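LRR receptor-like serine/threonine-protein kinase RGI3 (PDB 5HZ0) acts as a plant cell-surface receptor for RGF peptide hormones, which maintain the root stem cell niche, and pairs with SERK co-receptors on binding them. Local coordinates at residues T206-L211 against G227-L232; E158-L163 against G179-V184. The protein carries 5 engineered substitutions. All blocks are in the same frame, centred on the assembly; numbering follows the deposited sequence.

Contact 1 (T206-L211 against G227-L232); sequences TELQNL and GGLKKL
Lys231 reaches across to Glu207, and its side chain can be followed atom by atom. CB lies near the carbonyl oxygen of Leu208. CG stands anti to its own carbonyl carbon (chi1 -46°) and packs 3.9 Å from Thr206 O. The chain then bends at chi2 and chi4, and NZ ends 3.2 Å from Glu207 OE2. This is a salt bridge with a hydrogen bond. NZ meets OE2 on its syn side, 24° out of the carboxylate plane, and lies 3.6 Å from Glu207 OE1. The carboxylate is therefore gripped mainly through one oxygen. The two side chains run side by side and point the same way. An alanine at Glu207 would probably leave the ammonium of Lys231 without its charged mate and its tip freer to turn.

On the buried side, Leu208 and Leu229 cross obliquely, with Leu208 CD2 3.7 Å from Leu229 CD1. Leu208 CB also packs against that methyl. Leu232 CD1 sits 3.4 Å from Gln209 O. Leu232 CA makes a CH...O contact of 3.4 Å with Leu208 O. A type I beta turn from Leu229 to Leu232 carries Lys231 and Leu232 round to face 206-211. Gln209 CG lies against Lys231 O.

This is packing between successive coils of a leucine-rich repeat solenoid, within the extracellular part of the receptor. The segment 206-211 enters strand 210-212. The loop segment 227-232 comes just before the next parallel strand, 234-236. Asn210 extends the join in both directions, bonding Thr186 through ND2 and Ser234 through OD1. Leu211 and Leu232 both rest on Ile226, in the loop between strands 210-212 and 234-236.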
# COMPACT_ATOMS: atom_id res chain seq x y z
N THR A 206 -32.85 -10.85 -4.36
CA THR A 206 -33.15 -10.02 -5.52
C THR A 206 -32.78 -8.57 -5.30
O THR A 206 -32.41 -7.86 -6.23
CB THR A 206 -34.62 -10.18 -6.00
OG1 THR A 206 -35.49 -9.29 -5.26
CG2 THR A 206 -35.09 -11.60 -5.83
N GLU A 207 -32.85 -8.15 -4.04
CA GLU A 207 -32.52 -6.81 -3.60
C GLU A 207 -31.05 -6.57 -3.26
O GLU A 207 -30.68 -5.48 -2.83
CB GLU A 207 -33.36 -6.48 -2.38
CG GLU A 207 -34.83 -6.52 -2.68
CD GLU A 207 -35.24 -5.41 -3.65
OE1 GLU A 207 -35.27 -4.23 -3.23
OE2 GLU A 207 -35.53 -5.72 -4.83
N LEU A 208 -30.20 -7.59 -3.40
CA LEU A 208 -28.79 -7.41 -3.06
C LEU A 208 -28.12 -6.29 -3.84
O LEU A 208 -28.18 -6.24 -5.06
CB LEU A 208 -28.00 -8.70 -3.22
CG LEU A 208 -26.63 -8.68 -2.54
CD1 LEU A 208 -26.84 -8.46 -1.04
CD2 LEU A 208 -25.91 -9.97 -2.82
N GLN A 209 -27.48 -5.40 -3.10
CA GLN A 209 -26.85 -4.20 -3.61
C GLN A 209 -25.35 -4.29 -3.43
O GLN A 209 -24.60 -3.98 -4.36
CB GLN A 209 -27.43 -2.93 -2.95
CG GLN A 209 -28.92 -2.73 -3.26
CD GLN A 209 -29.47 -1.35 -2.91
OE1 GLN A 209 -28.75 -0.47 -2.43
NE2 GLN A 209 -30.77 -1.16 -3.16
N ASN A 210 -24.93 -4.58 -2.19
CA ASN A 210 -23.52 -4.62 -1.81
C ASN A 210 -23.05 -5.96 -1.23
O ASN A 210 -23.49 -6.39 -0.16
CB ASN A 210 -23.21 -3.50 -0.80
CG ASN A 210 -23.81 -2.16 -1.20
OD1 ASN A 210 -23.42 -1.56 -2.19
ND2 ASN A 210 -24.79 -1.70 -0.42
N LEU A 211 -22.14 -6.63 -1.93
CA LEU A 211 -21.60 -7.89 -1.46
C LEU A 211 -20.12 -7.73 -1.06
O LEU A 211 -19.28 -7.48 -1.92
CB LEU A 211 -21.79 -8.96 -2.53
CG LEU A 211 -21.29 -10.37 -2.19
CD1 LEU A 211 -21.91 -10.85 -0.90
CD2 LEU A 211 -21.61 -11.34 -3.32
N GLY A 227 -25.03 -12.49 -11.84
CA GLY A 227 -25.42 -11.59 -12.91
C GLY A 227 -26.93 -11.36 -13.01
O GLY A 227 -27.40 -10.53 -13.78
N GLY A 228 -27.70 -12.11 -12.23
CA GLY A 228 -29.14 -11.96 -12.25
C GLY A 228 -29.59 -11.07 -11.12
O GLY A 228 -30.79 -10.91 -10.89
N LEU A 229 -28.63 -10.47 -10.41
CA LEU A 229 -28.99 -9.51 -9.37
C LEU A 229 -29.02 -8.10 -10.00
O LEU A 229 -27.98 -7.47 -10.21
CB LEU A 229 -27.96 -9.57 -8.24
CG LEU A 229 -27.78 -10.91 -7.49
CD1 LEU A 229 -26.83 -10.79 -6.31
CD2 LEU A 229 -29.09 -11.48 -7.02
N LYS A 230 -30.23 -7.58 -10.23
CA LYS A 230 -30.39 -6.36 -11.03
C LYS A 230 -30.11 -5.07 -10.27
O LYS A 230 -29.86 -4.04 -10.89
CB LYS A 230 -31.78 -6.28 -11.69
CG LYS A 230 -32.16 -7.49 -12.55
CD LYS A 230 -31.07 -7.89 -13.56
CE LYS A 230 -31.50 -9.14 -14.36
NZ LYS A 230 -30.39 -9.87 -15.03
N LYS A 231 -30.15 -5.12 -8.94
CA LYS A 231 -29.87 -3.94 -8.12
C LYS A 231 -28.42 -3.87 -7.62
O LYS A 231 -28.07 -2.92 -6.92
CB LYS A 231 -30.81 -3.86 -6.91
CG LYS A 231 -32.28 -4.10 -7.19
CD LYS A 231 -32.89 -3.00 -8.00
CE LYS A 231 -34.41 -3.13 -8.00
NZ LYS A 231 -34.97 -3.09 -6.62
N LEU A 232 -27.60 -4.86 -7.98
CA LEU A 232 -26.21 -4.93 -7.51
C LEU A 232 -25.38 -3.67 -7.81
O LEU A 232 -25.34 -3.19 -8.93
CB LEU A 232 -25.51 -6.15 -8.14
CG LEU A 232 -24.14 -6.56 -7.58
CD1 LEU A 232 -24.28 -6.91 -6.12
CD2 LEU A 232 -23.54 -7.73 -8.38

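Contact 2 (E158-L163 against G179-V184); sequences ENLVML and GNLKRV
Leu160 and Val184 meet on the closely packed side of the contact, where Leu160, Leu181 and Val184 are all buried. Leu160 CB lies 4.4 Å from Val184 CG2, and Val184 CB is 3.6 Å from Leu160 O. The CG2 methyl of Val184 also faces the carbonyl oxygen of Val161. Nearby, Leu160 and Leu181 touch through single methyls, CD1 to CD1 at 3.9 Å. Leu163 is buried as well and rests on Leu138 of strand 137-139.

The outer side is looser. Arg183 is exposed and lies alongside Asn159, both side chains pointing the same way. Its CD passes 3.8 Å from Glu158 O, and the chain bends at chi3. NH1 then gives a weak hydrogen bond of 3.2 Å to Asn159 OD1, with an N-H...O angle of 135°. The amide and guanidinium planes are turned 54° apart, and OD1 stands at the guanidinium edge. The carboxylate of Glu158 carries the opposite charge but stays well short of contact, with OE1 6.6 Å from Arg183 NH1.

Lys182 turns back to its own segment and bonds Gly179 O at 3.1 Å. Between these two segments Arg183 finds only a weak, bent bond to a neutral amide. Apolar burial therefore probably holds the two leucine-rich repeat coils together here more than the polar pair does.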
# COMPACT_ATOMS: atom_id res chain seq x y z
N GLU A 158 -36.88 -13.21 7.30
CA GLU A 158 -37.37 -12.85 5.98
C GLU A 158 -37.19 -11.36 5.69
O GLU A 158 -37.11 -10.95 4.53
CB GLU A 158 -38.83 -13.26 5.84
CG GLU A 158 -39.71 -12.82 7.01
CD GLU A 158 -41.19 -13.00 6.72
OE1 GLU A 158 -41.52 -13.45 5.60
OE2 GLU A 158 -42.03 -12.67 7.59
N ASN A 159 -37.13 -10.55 6.74
CA ASN A 159 -37.04 -9.10 6.59
C ASN A 159 -35.66 -8.47 6.60
O ASN A 159 -35.55 -7.26 6.56
CB ASN A 159 -37.90 -8.43 7.66
CG ASN A 159 -39.38 -8.68 7.45
OD1 ASN A 159 -39.80 -9.20 6.43
ND2 ASN A 159 -40.18 -8.29 8.43
N LEU A 160 -34.60 -9.27 6.68
CA LEU A 160 -33.26 -8.72 6.76
C LEU A 160 -32.94 -7.87 5.55
O LEU A 160 -33.20 -8.26 4.42
CB LEU A 160 -32.21 -9.82 6.86
CG LEU A 160 -31.71 -10.32 8.20
CD1 LEU A 160 -30.85 -11.53 7.93
CD2 LEU A 160 -30.91 -9.25 8.92
N VAL A 161 -32.36 -6.71 5.82
CA VAL A 161 -31.85 -5.79 4.81
C VAL A 161 -30.33 -5.73 4.93
O VAL A 161 -29.63 -5.65 3.93
CB VAL A 161 -32.55 -4.38 4.82
CG1 VAL A 161 -34.05 -4.56 4.82
CG2 VAL A 161 -32.10 -3.51 5.99
N MET A 162 -29.87 -5.61 6.17
CA MET A 162 -28.47 -5.40 6.50
C MET A 162 -27.94 -6.54 7.39
O MET A 162 -28.49 -6.83 8.45
CB MET A 162 -28.33 -4.03 7.18
CG MET A 162 -26.96 -3.71 7.74
SD MET A 162 -25.62 -4.06 6.58
CE MET A 162 -24.29 -4.36 7.74
N LEU A 163 -26.89 -7.22 6.94
CA LEU A 163 -26.25 -8.26 7.73
C LEU A 163 -24.74 -8.09 7.74
O LEU A 163 -24.09 -8.24 6.71
CB LEU A 163 -26.59 -9.65 7.19
CG LEU A 163 -25.87 -10.81 7.91
CD1 LEU A 163 -26.42 -11.00 9.32
CD2 LEU A 163 -25.91 -12.13 7.13
N GLY A 179 -29.96 -17.58 0.10
CA GLY A 179 -30.84 -17.26 -1.02
C GLY A 179 -32.31 -16.99 -0.69
O GLY A 179 -33.10 -16.55 -1.54
N ASN A 180 -32.69 -17.28 0.55
CA ASN A 180 -34.05 -17.02 1.01
C ASN A 180 -34.23 -15.56 1.45
O ASN A 180 -35.34 -15.12 1.72
CB ASN A 180 -34.42 -17.96 2.16
CG ASN A 180 -35.02 -19.26 1.68
OD1 ASN A 180 -34.52 -20.35 2.00
ND2 ASN A 180 -36.09 -19.17 0.90
N LEU A 181 -33.14 -14.80 1.50
CA LEU A 181 -33.26 -13.46 2.02
C LEU A 181 -33.54 -12.59 0.82
O LEU A 181 -32.63 -12.15 0.13
CB LEU A 181 -31.94 -13.05 2.68
CG LEU A 181 -31.61 -13.86 3.92
CD1 LEU A 181 -30.33 -13.38 4.58
CD2 LEU A 181 -32.77 -13.80 4.88
N LYS A 182 -34.81 -12.27 0.65
CA LYS A 182 -35.26 -11.68 -0.60
C LYS A 182 -35.22 -10.17 -0.49
O LYS A 182 -35.36 -9.47 -1.48
CB LYS A 182 -36.66 -12.18 -0.95
CG LYS A 182 -36.72 -13.04 -2.20
CD LYS A 182 -36.34 -14.47 -1.92
CE LYS A 182 -36.26 -15.29 -3.21
NZ LYS A 182 -35.83 -16.70 -2.98
N ARG A 183 -35.10 -9.69 0.73
CA ARG A 183 -34.93 -8.27 0.97
C ARG A 183 -33.55 -7.80 1.38
O ARG A 183 -33.38 -6.60 1.59
CB ARG A 183 -35.97 -7.78 1.98
CG ARG A 183 -37.38 -8.24 1.62
CD ARG A 183 -38.36 -7.90 2.69
NE ARG A 183 -39.44 -7.09 2.17
CZ ARG A 183 -40.49 -6.70 2.88
NH1 ARG A 183 -40.59 -7.06 4.15
NH2 ARG A 183 -41.43 -5.96 2.32
N VAL A 184 -32.58 -8.70 1.55
CA VAL A 184 -31.26 -8.26 2.01
C VAL A 184 -30.55 -7.36 0.98
O VAL A 184 -30.51 -7.65 -0.21
CB VAL A 184 -30.33 -9.41 2.53
CG1 VAL A 184 -29.51 -10.04 1.40
CG2 VAL A 184 -29.41 -8.90 3.62

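How the contacts relate
Contacts 1 and 2 are neighbouring joins in the same solenoid, their centres about 12 Å apart. Contact 2 closes along the chain before contact 1 opens. They touch directly: Glu207 CB and Leu208 CD1 of contact 1 each lie 3.8 Å from Val184 O of contact 2, and Glu207 also approaches Lys182. Both feed the run of parallel strands, which passes from 162-164 through 186-188 and 210-212 to 234-236. The hormone is reached through contact 2, where Met162 packs on a modified side chain of the bound peptide. Met162 and Leu163 belong to a peptide-recognition motif; strand 210-212 ends at Tyr212, the first residue of a second motif, Tyr212 to Tyr214.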